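Local coordinates for protein Baccell_00875 (Bacteroides cellulosilyticus DSM 14838, PDB 5NO8) that probably acts as a polysaccharide lyase that removes the L-rhamnose capping glucuronic acid on complex arabinogalactan proteins, at residues W54-D59 with P64-N69; R88-P93 with V142-P147. One frame throughout, in Å; residues are numbered along the deposited sequence.

Contact 1 of 2, residues W54-D59 with P64-N69; sequences WVVKTD and PWVKDN
Thr58 and Val66 meet through their methyl groups, and their side chains run at a slant to one another rather than end on. CG2 of Thr58 lies 3.9 Å from CG1 of Val66. That same CG1 is the valine branch doing most of the touching: it stands anti to the backbone N (chi1 179°), which carries it toward the 54-59 segment, where it also rests 3.8 Å from the carbonyl O of Lys57. Val56, two residues before Thr58, adds a looser apolar touch, its CG1 4.3 Å from Val66 CG1, so one valine methyl is shared by three consecutive residues of the other segment.

Thr58 also meets Lys67 and Asp68: its CB packs 3.6 Å from the carbonyl O of Lys67, and its own carbonyl O approaches CB of Asp68 to 3.4 Å. The same oxygen lies 3.0 Å from Asp68 N, yet the angle is too poor for a hydrogen bond, and none links the two segments directly. The loop is held from within instead: Val66 and Gly60 share a backbone hydrogen bond, Asp59 OD1 bonds to Thr61 OG1, and Lys57 N is taken by Gln62 OE1. The lysines turn their chains outward, whereas the two valines are buried.

Both segments belong to the long connection between strand 40-45 and strand 75-81, a loop whose two limbs run 63° apart where they touch; the first reaches back to strand 175-180 through Trp54, and the second enters a 3-10 turn at Asp68.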
ATOM      1  N   TRP A  54       9.201  14.290  13.507  1.00 16.72           N
ATOM      2  CA  TRP A  54       8.774  12.946  13.110  1.00 16.43           C
ATOM      3  C   TRP A  54       7.374  12.606  13.585  1.00 16.88           C
ATOM      4  O   TRP A  54       6.808  11.581  13.148  1.00 17.29           O
ATOM      5  CB  TRP A  54       9.791  11.913  13.573  1.00 15.84           C
ATOM      6  CG  TRP A  54      11.056  12.054  12.803  1.00 17.00           C
ATOM      7  CD1 TRP A  54      12.113  12.911  13.065  1.00 18.04           C
ATOM      8  CD2 TRP A  54      11.384  11.394  11.585  1.00 16.96           C
ATOM      9  NE1 TRP A  54      13.072  12.780  12.103  1.00 17.55           N
ATOM     10  CE2 TRP A  54      12.657  11.855  11.184  1.00 17.58           C
ATOM     11  CE3 TRP A  54      10.744  10.418  10.811  1.00 17.17           C
ATOM     12  CZ2 TRP A  54      13.282  11.388  10.025  1.00 18.56           C
ATOM     13  CZ3 TRP A  54      11.370   9.950   9.681  1.00 16.89           C
ATOM     14  CH2 TRP A  54      12.629  10.440   9.290  1.00 16.87           C
ATOM     15  N   VAL A  55       6.795  13.453  14.429  1.00 16.63           N
ATOM     16  CA  VAL A  55       5.384  13.312  14.820  1.00 17.16           C
ATOM     17  C   VAL A  55       4.496  14.447  14.322  1.00 18.38           C
ATOM     18  O   VAL A  55       4.953  15.576  14.063  1.00 18.71           O
ATOM     19  CB  VAL A  55       5.190  13.109  16.350  1.00 17.68           C
ATOM     20  CG1 VAL A  55       5.914  11.871  16.833  1.00 19.09           C
ATOM     21  CG2 VAL A  55       5.627  14.299  17.179  1.00 18.21           C
ATOM     22  N   VAL A  56       3.219  14.124  14.179  1.00 17.40           N
ATOM     23  CA  VAL A  56       2.183  15.096  13.890  1.00 18.76           C
ATOM     24  C   VAL A  56       2.078  15.990  15.121  1.00 19.03           C
ATOM     25  O   VAL A  56       2.143  15.485  16.234  1.00 18.98           O
ATOM     26  CB  VAL A  56       0.821  14.406  13.627  1.00 19.06           C
ATOM     27  CG1 VAL A  56      -0.263  15.431  13.291  1.00 20.73           C
ATOM     28  CG2 VAL A  56       0.946  13.401  12.483  1.00 19.40           C
ATOM     29  N   LYS A  57       1.891  17.292  14.927  1.00 20.04           N
ATOM     30  CA  LYS A  57       1.647  18.176  16.079  1.00 22.37           C
ATOM     31  C   LYS A  57       0.290  17.887  16.679  1.00 20.59           C
ATOM     32  O   LYS A  57      -0.687  17.687  15.962  1.00 19.53           O
ATOM     33  CB  LYS A  57       1.778  19.642  15.687  1.00 25.01           C
ATOM     34  CG  LYS A  57       3.236  20.028  15.467  1.00 29.30           C
ATOM     35  CD  LYS A  57       3.401  21.524  15.273  1.00 34.74           C
ATOM     36  CE  LYS A  57       2.801  21.953  13.953  1.00 38.34           C
ATOM     37  NZ  LYS A  57       3.204  23.334  13.588  1.00 42.01           N
ATOM     38  N   THR A  58       0.227  17.845  18.004  1.00 20.96           N
ATOM     39  CA  THR A  58      -0.997  17.433  18.686  1.00 22.22           C
ATOM     40  C   THR A  58      -1.525  18.593  19.541  1.00 23.90           C
ATOM     41  O   THR A  58      -2.019  18.406  20.647  1.00 24.89           O
ATOM     42  CB  THR A  58      -0.759  16.134  19.485  1.00 23.01           C
ATOM     43  OG1 THR A  58       0.442  16.246  20.265  1.00 23.04           O
ATOM     44  CG2 THR A  58      -0.613  14.943  18.534  1.00 23.15           C
ATOM     45  N   ASP A  59      -1.435  19.796  18.983  1.00 23.84           N
ATOM     46  CA  ASP A  59      -1.973  21.015  19.609  1.00 25.85           C
ATOM     47  C   ASP A  59      -2.992  21.701  18.709  1.00 25.49           C
ATOM     48  O   ASP A  59      -3.287  22.872  18.896  1.00 24.92           O
ATOM     49  CB  ASP A  59      -0.818  21.984  19.940  1.00 27.01           C
ATOM     50  CG  ASP A  59      -0.005  22.412  18.710  1.00 29.42           C
ATOM     51  OD1 ASP A  59      -0.290  22.000  17.548  1.00 27.59           O
ATOM     52  OD2 ASP A  59       0.959  23.190  18.900  1.00 32.35           O
ATOM     53  N   PRO A  64      -6.630  20.767  12.708  1.00 22.56           N
ATOM     54  CA  PRO A  64      -7.411  21.330  13.834  1.00 24.48           C
ATOM     55  C   PRO A  64      -8.093  20.296  14.734  1.00 24.89           C
ATOM     56  O   PRO A  64      -8.252  20.530  15.937  1.00 25.10           O
ATOM     57  CB  PRO A  64      -8.435  22.267  13.149  1.00 25.80           C
ATOM     58  CG  PRO A  64      -8.255  22.074  11.693  1.00 26.79           C
ATOM     59  CD  PRO A  64      -6.913  21.472  11.452  1.00 23.38           C
ATOM     60  N   TRP A  65      -8.394  19.125  14.175  1.00 21.95           N
ATOM     61  CA  TRP A  65      -9.075  18.054  14.904  1.00 21.73           C
ATOM     62  C   TRP A  65      -8.077  17.128  15.618  1.00 19.75           C
ATOM     63  O   TRP A  65      -8.489  16.219  16.317  1.00 22.49           O
ATOM     64  CB  TRP A  65     -10.002  17.259  13.946  1.00 21.86           C
ATOM     65  CG  TRP A  65      -9.263  16.746  12.760  1.00 21.69           C
ATOM     66  CD1 TRP A  65      -8.609  15.578  12.670  1.00 21.33           C
ATOM     67  CD2 TRP A  65      -9.056  17.427  11.506  1.00 21.66           C
ATOM     68  NE1 TRP A  65      -7.997  15.466  11.447  1.00 21.37           N
ATOM     69  CE2 TRP A  65      -8.248  16.587  10.711  1.00 21.14           C
ATOM     70  CE3 TRP A  65      -9.453  18.670  10.993  1.00 23.84           C
ATOM     71  CZ2 TRP A  65      -7.823  16.936   9.430  1.00 21.80           C
ATOM     72  CZ3 TRP A  65      -9.029  19.030   9.700  1.00 22.68           C
ATOM     73  CH2 TRP A  65      -8.240  18.158   8.926  1.00 22.39           C
ATOM     74  N   VAL A  66      -6.775  17.330  15.434  1.00 18.57           N
ATOM     75  CA  VAL A  66      -5.762  16.518  16.111  1.00 19.16           C
ATOM     76  C   VAL A  66      -5.203  17.329  17.277  1.00 19.18           C
ATOM     77  O   VAL A  66      -4.313  18.173  17.101  1.00 18.74           O
ATOM     78  CB  VAL A  66      -4.618  16.090  15.178  1.00 19.64           C
ATOM     79  CG1 VAL A  66      -3.591  15.265  15.964  1.00 20.89           C
ATOM     80  CG2 VAL A  66      -5.142  15.279  14.003  1.00 20.95           C
ATOM     81  N   LYS A  67      -5.712  17.005  18.459  1.00 20.25           N
ATOM     82  CA  LYS A  67      -5.399  17.716  19.691  1.00 21.63           C
ATOM     83  C   LYS A  67      -4.643  16.809  20.671  1.00 20.83           C
ATOM     84  O   LYS A  67      -4.208  15.692  20.300  1.00 18.93           O
ATOM     85  CB  LYS A  67      -6.698  18.291  20.268  1.00 25.74           C
ATOM     86  CG  LYS A  67      -7.285  19.346  19.336  1.00 30.96           C
ATOM     87  CD  LYS A  67      -8.581  19.944  19.858  1.00 35.03           C
ATOM     88  CE  LYS A  67      -9.705  18.909  19.865  1.00 41.46           C
ATOM     89  NZ  LYS A  67     -10.949  19.482  19.279  1.00 43.73           N
ATOM     90  N   ASP A  68      -4.468  17.276  21.914  1.00 18.72           N
ATOM     91  CA  ASP A  68      -3.434  16.709  22.765  1.00 19.82           C
ATOM     92  C   ASP A  68      -3.698  15.297  23.319  1.00 17.74           C
ATOM     93  O   ASP A  68      -2.800  14.684  23.845  1.00 18.02           O
ATOM     94  CB  ASP A  68      -3.030  17.705  23.856  1.00 21.65           C
ATOM     95  CG  ASP A  68      -4.063  17.837  24.973  1.00 24.45           C
ATOM     96  OD1 ASP A  68      -5.096  17.105  25.015  1.00 25.27           O
ATOM     97  OD2 ASP A  68      -3.809  18.702  25.843  1.00 25.91           O
ATOM     98  N   ASN A  69      -4.901  14.764  23.155  1.00 17.98           N
ATOM     99  CA  ASN A  69      -5.166  13.368  23.542  1.00 16.43           C
ATOM    100  C   ASN A  69      -4.408  12.343  22.685  1.00 16.19           C
ATOM    101  O   ASN A  69      -4.216  11.200  23.145  1.00 15.69           O
ATOM    102  CB  ASN A  69      -6.650  13.071  23.480  1.00 17.84           C
ATOM    103  CG  ASN A  69      -7.168  13.056  22.072  1.00 19.03           C
ATOM    104  OD1 ASN A  69      -7.313  14.108  21.464  1.00 19.56           O
ATOM    105  ND2 ASN A  69      -7.400  11.852  21.521  1.00 18.93           N
TER

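Contact 2 of 2, residues R88-P93 with V142-P147; sequences REWRIP and VAVYTP
With a chi1 of 67°, Trp90 tucks CG in between its own N and carbonyl C, and the indole swings across to Val144, while Tyr145, with CG beside its backbone N, sends its phenol back toward Glu89. The setting is a beta sheet in which strands 84-90 and 137-145 both pair antiparallel with strand 75-81 between them. They are therefore next-nearest neighbours running in roughly the same direction; segments 88-90 and 142-145 lie 30° apart, with axes 9.4 Å from each other at their closest. No backbone bond joins them, and the contact is made by side chains reaching across, one of them to a main-chain oxygen.

The six-membered end of the indole does so for Trp90. Its CH2 comes 3.5 Å from the carbonyl O of Ala143, approaching obliquely, and CG2 of Val144 sits at the ring edge, near the ring plane, 4.1 Å from CZ2. On the pyrrole ring, NE1 gives a hydrogen bond to Gly73 O, and Tyr105 meets the indole as well, so this buried tryptophan is positioned from several directions.

Glu89 and Tyr145 form the second bridge. Their planes, carboxylate against phenol, are turned 60° apart, and OE2 stays 4.1 Å from the tyrosine OH, too far for a direct bond. Two waters, on opposite sides of the line between OE2 of Glu89 and OH of Tyr145, close the distance, each donating to Glu89 OE2 and each hydrogen-bonded to the phenol. The tighter of the two bridges has water 1 at 2.7 Å from OE2 of Glu89 and 2.6 Å from OH of Tyr145.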
ATOM      1  N   ARG A  88     -10.736   3.339  29.160  1.00 14.38           N
ATOM      2  CA  ARG A  88      -9.965   4.444  29.735  1.00 16.08           C
ATOM      3  C   ARG A  88      -8.950   4.949  28.727  1.00 15.87           C
ATOM      4  O   ARG A  88      -8.392   4.172  27.944  1.00 14.33           O
ATOM      5  CB  ARG A  88      -9.226   3.988  30.984  1.00 19.21           C
ATOM      6  CG  ARG A  88     -10.059   3.250  32.013  1.00 22.71           C
ATOM      7  CD  ARG A  88     -11.087   4.126  32.672  1.00 26.26           C
ATOM      8  NE  ARG A  88     -10.492   5.280  33.372  1.00 28.94           N
ATOM      9  CZ  ARG A  88     -10.595   5.566  34.675  1.00 27.13           C
ATOM     10  NH1 ARG A  88     -10.011   6.676  35.127  1.00 27.14           N
ATOM     11  NH2 ARG A  88     -11.275   4.797  35.526  1.00 26.73           N
ATOM     12  N   GLU A  89      -8.703   6.250  28.738  1.00 15.03           N
ATOM     13  CA  GLU A  89      -7.683   6.870  27.886  1.00 16.68           C
ATOM     14  C   GLU A  89      -6.781   7.593  28.871  1.00 16.91           C
ATOM     15  O   GLU A  89      -7.299   8.347  29.713  1.00 16.33           O
ATOM     16  CB  GLU A  89      -8.301   7.867  26.901  1.00 19.04           C
ATOM     17  CG  GLU A  89      -9.298   7.257  25.935  1.00 21.04           C
ATOM     18  CD  GLU A  89     -10.067   8.302  25.145  1.00 25.60           C
ATOM     19  OE1 GLU A  89     -10.977   8.950  25.722  1.00 27.46           O
ATOM     20  OE2 GLU A  89      -9.766   8.476  23.946  1.00 26.17           O
ATOM     21  N   TRP A  90      -5.477   7.328  28.846  1.00 15.07           N
ATOM     22  CA  TRP A  90      -4.577   8.072  29.733  1.00 15.12           C
ATOM     23  C   TRP A  90      -4.160   9.345  29.045  1.00 15.42           C
ATOM     24  O   TRP A  90      -3.839   9.354  27.846  1.00 14.48           O
ATOM     25  CB  TRP A  90      -3.404   7.229  30.266  1.00 14.40           C
ATOM     26  CG  TRP A  90      -2.333   6.744  29.337  1.00 13.44           C
ATOM     27  CD1 TRP A  90      -1.134   7.363  29.062  1.00 13.39           C
ATOM     28  CD2 TRP A  90      -2.292   5.484  28.664  1.00 13.43           C
ATOM     29  NE1 TRP A  90      -0.381   6.583  28.236  1.00 13.93           N
ATOM     30  CE2 TRP A  90      -1.058   5.419  27.977  1.00 13.51           C
ATOM     31  CE3 TRP A  90      -3.173   4.398  28.580  1.00 13.30           C
ATOM     32  CZ2 TRP A  90      -0.700   4.314  27.187  1.00 13.65           C
ATOM     33  CZ3 TRP A  90      -2.805   3.299  27.793  1.00 13.50           C
ATOM     34  CH2 TRP A  90      -1.592   3.280  27.111  1.00 13.90           C
ATOM     35  N   ARG A  91      -4.228  10.449  29.791  1.00 16.85           N
ATOM     36  CA  ARG A  91      -3.926  11.758  29.235  1.00 18.89           C
ATOM     37  C   ARG A  91      -3.343  12.709  30.284  1.00 18.90           C
ATOM     38  O   ARG A  91      -2.466  13.479  29.951  1.00 21.42           O
ATOM     39  CB  ARG A  91      -5.188  12.406  28.624  1.00 22.10           C
ATOM     40  CG  ARG A  91      -4.880  13.713  27.888  1.00 25.76           C
ATOM     41  CD  ARG A  91      -6.103  14.309  27.203  1.00 29.36           C
ATOM     42  NE  ARG A  91      -6.924  14.980  28.188  1.00 36.27           N
ATOM     43  CZ  ARG A  91      -6.790  16.249  28.577  1.00 39.10           C
ATOM     44  NH1 ARG A  91      -5.890  17.073  28.037  1.00 41.72           N
ATOM     45  NH2 ARG A  91      -7.594  16.698  29.523  1.00 42.41           N
ATOM     46  N   ILE A  92      -3.816  12.646  31.520  1.00 18.58           N
ATOM     47  CA  ILE A  92      -3.335  13.547  32.586  1.00 18.90           C
ATOM     48  C   ILE A  92      -2.589  12.715  33.627  1.00 16.27           C
ATOM     49  O   ILE A  92      -3.197  11.922  34.315  1.00 17.05           O
ATOM     50  CB  ILE A  92      -4.504  14.293  33.252  1.00 20.57           C
ATOM     51  CG1 ILE A  92      -5.308  15.112  32.207  1.00 21.93           C
ATOM     52  CG2 ILE A  92      -4.012  15.153  34.413  1.00 21.35           C
ATOM     53  CD1 ILE A  92      -4.494  16.128  31.410  1.00 23.70           C
ATOM     54  N   PRO A  93      -1.274  12.919  33.748  1.00 16.05           N
ATOM     55  CA  PRO A  93      -0.492  12.174  34.695  1.00 17.34           C
ATOM     56  C   PRO A  93      -0.859  12.492  36.134  1.00 18.10           C
ATOM     57  O   PRO A  93      -1.300  13.618  36.431  1.00 18.00           O
ATOM     58  CB  PRO A  93       0.944  12.636  34.441  1.00 17.60           C
ATOM     59  CG  PRO A  93       0.927  13.539  33.298  1.00 17.22           C
ATOM     60  CD  PRO A  93      -0.470  13.862  32.960  1.00 16.76           C
ATOM     61  N   VAL A 142      -5.684  -2.523  23.934  1.00 13.56           N
ATOM     62  CA  VAL A 142      -4.661  -1.744  24.627  1.00 14.50           C
ATOM     63  C   VAL A 142      -3.748  -1.173  23.534  1.00 14.27           C
ATOM     64  O   VAL A 142      -3.243  -1.927  22.709  1.00 13.46           O
ATOM     65  CB  VAL A 142      -3.805  -2.630  25.556  1.00 15.52           C
ATOM     66  CG1 VAL A 142      -2.786  -1.773  26.320  1.00 15.53           C
ATOM     67  CG2 VAL A 142      -4.695  -3.433  26.490  1.00 16.26           C
ATOM     68  N   ALA A 143      -3.557   0.143  23.519  1.00 13.14           N
ATOM     69  CA  ALA A 143      -2.749   0.762  22.459  1.00 12.80           C
ATOM     70  C   ALA A 143      -2.052   2.016  22.930  1.00 12.74           C
ATOM     71  O   ALA A 143      -2.517   2.675  23.840  1.00 12.90           O
ATOM     72  CB  ALA A 143      -3.591   1.048  21.221  1.00 12.91           C
ATOM     73  N   VAL A 144      -0.891   2.293  22.326  1.00 12.28           N
ATOM     74  CA  VAL A 144      -0.146   3.511  22.585  1.00 11.79           C
ATOM     75  C   VAL A 144      -0.178   4.318  21.284  1.00 12.20           C
ATOM     76  O   VAL A 144       0.141   3.798  20.197  1.00 11.98           O
ATOM     77  CB  VAL A 144       1.300   3.210  22.999  1.00 12.25           C
ATOM     78  CG1 VAL A 144       2.125   4.490  23.173  1.00 12.86           C
ATOM     79  CG2 VAL A 144       1.338   2.386  24.263  1.00 12.29           C
ATOM     80  N   TYR A 145      -0.535   5.597  21.377  1.00 11.92           N
ATOM     81  CA  TYR A 145      -0.449   6.473  20.210  1.00 12.74           C
ATOM     82  C   TYR A 145       1.002   6.717  19.808  1.00 13.25           C
ATOM     83  O   TYR A 145       1.849   7.022  20.650  1.00 12.01           O
ATOM     84  CB  TYR A 145      -1.122   7.814  20.480  1.00 13.34           C
ATOM     85  CG  TYR A 145      -2.582   7.733  20.705  1.00 13.45           C
ATOM     86  CD1 TYR A 145      -3.432   7.283  19.702  1.00 13.04           C
ATOM     87  CD2 TYR A 145      -3.137   8.128  21.906  1.00 13.54           C
ATOM     88  CE1 TYR A 145      -4.805   7.218  19.894  1.00 13.30           C
ATOM     89  CE2 TYR A 145      -4.493   8.081  22.111  1.00 14.04           C
ATOM     90  CZ  TYR A 145      -5.338   7.654  21.104  1.00 13.59           C
ATOM     91  OH  TYR A 145      -6.698   7.616  21.343  1.00 14.99           O
ATOM     92  N   THR A 146       1.275   6.562  18.505  1.00 13.56           N
ATOM     93  CA  THR A 146       2.589   6.824  17.917  1.00 13.63           C
ATOM     94  C   THR A 146       2.308   7.626  16.646  1.00 14.52           C
ATOM     95  O   THR A 146       2.291   7.069  15.532  1.00 15.20           O
ATOM     96  CB  THR A 146       3.384   5.533  17.626  1.00 14.76           C
ATOM     97  OG1 THR A 146       2.634   4.711  16.727  1.00 15.29           O
ATOM     98  CG2 THR A 146       3.716   4.776  18.908  1.00 15.63           C
ATOM     99  N   PRO A 147       2.029   8.929  16.801  1.00 14.56           N
ATOM    100  CA  PRO A 147       1.508   9.731  15.683  1.00 15.42           C
ATOM    101  C   PRO A 147       2.604  10.155  14.717  1.00 16.03           C
ATOM    102  O   PRO A 147       2.898  11.330  14.590  1.00 17.44           O
ATOM    103  CB  PRO A 147       0.838  10.911  16.379  1.00 16.04           C
ATOM    104  CG  PRO A 147       1.608  11.063  17.645  1.00 15.70           C
ATOM    105  CD  PRO A 147       1.984   9.673  18.067  1.00 15.64           C
TER
HETATM  106  O   HOH W   1      -7.343   9.383  23.204  1.00 20.09           O
HETATM  107  O   HOH W   2      -9.120   6.057  22.012  1.00 23.57           O

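How the contacts relate
Contact 1 closes before contact 2 opens, so the two follow in series along the chain, with centres about 13 Å apart and on the same side of the chain's centre. Contact 1 lies in the loop that leads into strand 75-81, the strand lying between the two strands of contact 2. They also touch directly: Asp68 forms a salt bridge with Arg91, the main-chain N of Val56 probably bonds to the carbonyl O of Pro147, and the carbonyl O of Asn69 packs against CE2 of Tyr145. The loop is thus tied at several points to the ends of strands 84-90 and 137-145, making one continuous patch of this beta-rich region.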